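Local coordinates for conserved protein with 2 CBS domains (Pyrobaculum aerophilum, PDB 2RIH) that binds AMP through a pair of CBS domains that form a Bateman module, and probably senses the nucleotide as a dimer, at the interface of chains A and B. Numbering follows the deposited sequence. Chains: chain A/B, Conserved protein with 2 CBS domains.

Contact 1 and contact 2 lie about 29 Å apart, measured between the centres of their C-alpha atoms, and share no residue. Contact 1 joins the short helices 119-123 of the two chains, in the second CBS repeat, through a disulfide and an apolar packing, with A:Phe124 and helix 126-134 of chain A packed beside them. Contact 2 uses helix 56-64 of chain A, helix 24-34 of chain B and the loop residues A:Arg66, A:Leu69 and B:Leu69. The two chains are thus held at widely separated places, one covalent and one not. Such double anchorage fits the paired Bateman modules typical of CBS-domain dimers.

Contact 1: the interface of chains A and B. Residues chain A 119, 123-124, 129, 132; chain B 119-120, 123.
Helix 119-123 of each chain, the short helix that follows strand 113-118 in the second CBS repeat, meets its symmetry mate here, and an interchain disulfide ties the two ends together. A:Cys123 SG and B:Cys123 SG are bonded at 2.0 Å. The two cysteines reach the bond by different torsions: SG of A:Cys123 lies beside its backbone N (chi1 -60°), whereas SG of B:Cys123 lies beside its carbonyl carbon and away from the N (chi1 -162°), a local departure from exact two-fold symmetry. B:Ile119 packs against the chain A end of this bridge. Its CG1 comes to 3.5 Å from A:Cys123 CB, while its CD1 turns toward the ring of A:Phe124, 3.8 Å from CE1, the two side chains crossing at about a right angle. The two Ile119 side chains slide past each other in opposite directions, and their gamma-methyls meet, A:Ile119 CG2 to B:Ile119 CG2 at 3.8 Å. An alanine in place of B:Ile119 would probably open a gap beside A:Cys123 CB and A:Phe124 CE1 and leave A:Ile119 CG2 without this methyl partner. A:Ile119 sends its CD1 onward to the base of B:Arg120, 3.8 Å from CA, across rather than along that side chain. B:Arg120 is an AMP-binding residue, though no nucleotide is bound in this structure; a link between dimer contact and ligand binding is possible, but the structure alone does not show it. From helix 126-134 of chain A, A:Leu132 approaches the sulfur of the other chain: its CD1 methyl lies 3.8 Å from B:Cys123 SG.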
# COMPACT_ATOMS: atom_id res chain seq x y z
N ILE A 119 -6.31 -3.43 -2.85
CA ILE A 119 -7.27 -2.90 -1.90
C ILE A 119 -7.90 -1.58 -2.42
O ILE A 119 -9.06 -1.26 -2.13
CB ILE A 119 -6.59 -2.71 -0.51
CG1 ILE A 119 -7.64 -2.53 0.58
CG2 ILE A 119 -5.59 -1.53 -0.53
CD1 ILE A 119 -7.07 -2.77 1.97
N CYS A 123 -12.10 -0.85 -2.39
CA CYS A 123 -12.50 -0.08 -1.22
C CYS A 123 -12.97 1.35 -1.46
O CYS A 123 -13.31 2.05 -0.51
CB CYS A 123 -11.36 -0.10 -0.21
SG CYS A 123 -10.97 -1.77 0.29
N PHE A 124 -13.03 1.77 -2.73
CA PHE A 124 -13.47 3.13 -3.06
C PHE A 124 -14.94 3.22 -3.51
O PHE A 124 -15.70 4.05 -2.99
CB PHE A 124 -12.55 3.74 -4.12
CG PHE A 124 -11.16 4.10 -3.63
CD1 PHE A 124 -10.89 4.32 -2.28
CD2 PHE A 124 -10.13 4.27 -4.54
CE1 PHE A 124 -9.61 4.67 -1.85
CE2 PHE A 124 -8.84 4.63 -4.12
CZ PHE A 124 -8.59 4.82 -2.77
N LEU A 129 -18.28 -1.54 -1.92
CA LEU A 129 -18.34 -1.52 -0.45
C LEU A 129 -19.62 -2.19 0.07
O LEU A 129 -19.58 -2.96 1.03
CB LEU A 129 -18.29 -0.07 0.08
CG LEU A 129 -16.99 0.71 -0.13
CD1 LEU A 129 -17.10 2.10 0.47
CD2 LEU A 129 -15.80 -0.03 0.47
N LEU A 132 -19.24 -5.84 -0.30
CA LEU A 132 -18.36 -6.32 0.78
C LEU A 132 -19.08 -6.36 2.13
O LEU A 132 -18.83 -7.24 2.94
CB LEU A 132 -17.10 -5.44 0.92
CG LEU A 132 -16.14 -5.32 -0.26
CD1 LEU A 132 -14.92 -4.49 0.16
CD2 LEU A 132 -15.70 -6.68 -0.79
N ILE B 119 -6.62 3.12 4.15
CA ILE B 119 -7.81 2.54 3.49
C ILE B 119 -8.11 1.16 4.08
O ILE B 119 -9.28 0.75 4.18
CB ILE B 119 -7.64 2.48 1.94
CG1 ILE B 119 -8.95 2.06 1.26
CG2 ILE B 119 -6.49 1.56 1.55
CD1 ILE B 119 -10.15 2.98 1.53
N ARG B 120 -7.05 0.47 4.50
CA ARG B 120 -7.13 -0.80 5.21
C ARG B 120 -7.94 -0.67 6.53
O ARG B 120 -8.65 -1.60 6.91
CB ARG B 120 -5.70 -1.30 5.50
CG ARG B 120 -5.56 -2.80 5.64
CD ARG B 120 -4.38 -3.18 6.54
NE ARG B 120 -3.06 -2.90 5.96
CZ ARG B 120 -2.18 -3.83 5.56
NH1 ARG B 120 -2.45 -5.13 5.66
NH2 ARG B 120 -1.01 -3.47 5.06
N CYS B 123 -11.93 -0.30 5.24
CA CYS B 123 -12.57 -1.23 4.30
C CYS B 123 -12.98 -2.61 4.83
O CYS B 123 -13.74 -3.31 4.16
CB CYS B 123 -11.62 -1.45 3.13
SG CYS B 123 -12.38 -2.15 1.67

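Contact 2: the interface of chains A and B. Residues chain A 63-64, 66, 69; chain B 25, 28, 69.
A:Arg66 and B:Arg25 cross at about a right angle, with their guanidinium planes turned 38° apart. NE of B:Arg25 lies over the centre of one face of the A:Arg66 guanidinium, 3.4 Å from A:Arg66 CZ. Nearer the backbones, the aliphatic stems touch, A:Arg66 CG to B:Arg25 CD at 3.7 Å. Two like charges would be expected to oppose such an approach, and the stem contact and the bond to a carbonyl probably help offset it. That bond runs from B:Arg25 NH1 to the backbone O of A:Val63, in the last turn of helix 56-64, over 2.9 Å and nearly straight (161° at H). The oxygen lies almost in the guanidinium plane, although the donor sits 24° out of the carbonyl plane. The bend at chi3 brings NE of B:Arg25 over A:Arg66, and the further turn about the CD-NE bond points NH1 at the carbonyl. A:Arg66 NE lies over one face of the B:Arg25 guanidinium and B:Leu69 CB, of the same chain as B:Arg25, over the other, both toward the rim; the leucine probably steadies the head. A:Val63 adds an apolar contact: its CG1 lies 3.7 Å from B:Ala28 CB and also packs on the B:Arg25 stem, which it crosses obliquely. Nearby, the two Leu69 side chains reach toward each other tip to tip, A:Leu69 CD2 to B:Leu69 CD1 at 3.4 Å, a tight methyl contact. B:Arg25 and B:Ala28 thus fasten helix 24-34 of chain B to the end of helix 56-64 of chain A, the Arg66 loop packs on the arginine and the leucine tips join the two Leu69 loops, probably helping to hold the dimer together away from the disulfide.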
# COMPACT_ATOMS: atom_id res chain seq x y z
N VAL A 63 15.38 -2.33 1.81
CA VAL A 63 16.04 -1.05 2.04
C VAL A 63 16.44 -0.91 3.52
O VAL A 63 17.59 -0.63 3.83
CB VAL A 63 15.12 0.13 1.61
CG1 VAL A 63 15.70 1.48 2.03
CG2 VAL A 63 14.88 0.11 0.10
N ALA A 64 15.48 -1.12 4.42
CA ALA A 64 15.70 -1.04 5.87
C ALA A 64 16.84 -1.95 6.34
O ALA A 64 17.60 -1.58 7.24
CB ALA A 64 14.40 -1.38 6.64
N ARG A 66 19.37 -2.97 4.42
CA ARG A 66 20.58 -2.67 3.65
C ARG A 66 21.03 -3.85 2.78
O ARG A 66 22.22 -4.12 2.64
CB ARG A 66 21.72 -2.22 4.57
CG ARG A 66 21.32 -1.14 5.56
CD ARG A 66 22.51 -0.61 6.33
NE ARG A 66 23.26 0.33 5.51
CZ ARG A 66 23.29 1.66 5.67
NH1 ARG A 66 22.65 2.27 6.66
NH2 ARG A 66 24.00 2.38 4.82
N LEU A 69 20.39 -4.44 -3.30
CA LEU A 69 19.18 -4.23 -4.10
C LEU A 69 19.35 -4.66 -5.57
O LEU A 69 18.38 -4.73 -6.31
CB LEU A 69 18.77 -2.75 -4.02
CG LEU A 69 17.83 -2.27 -2.90
CD1 LEU A 69 17.79 -3.15 -1.67
CD2 LEU A 69 18.16 -0.81 -2.54
N ARG B 25 16.48 5.83 4.20
CA ARG B 25 16.55 4.52 4.87
C ARG B 25 15.99 4.54 6.29
O ARG B 25 15.44 3.54 6.76
CB ARG B 25 17.98 3.99 4.89
CG ARG B 25 18.03 2.47 5.05
CD ARG B 25 19.42 1.96 5.19
NE ARG B 25 20.33 2.46 4.16
CZ ARG B 25 20.41 2.00 2.92
NH1 ARG B 25 19.64 1.01 2.49
NH2 ARG B 25 21.29 2.54 2.08
N ALA B 28 12.30 4.20 5.84
CA ALA B 28 12.06 2.79 5.51
C ALA B 28 12.14 1.87 6.74
O ALA B 28 11.31 0.97 6.90
CB ALA B 28 13.03 2.32 4.41
N LEU B 69 20.13 6.03 -0.78
CA LEU B 69 19.06 5.83 0.21
C LEU B 69 19.47 6.30 1.60
O LEU B 69 18.65 6.32 2.52
CB LEU B 69 18.61 4.36 0.21
CG LEU B 69 18.28 3.81 -1.18
CD1 LEU B 69 17.96 2.32 -1.14
CD2 LEU B 69 17.13 4.61 -1.84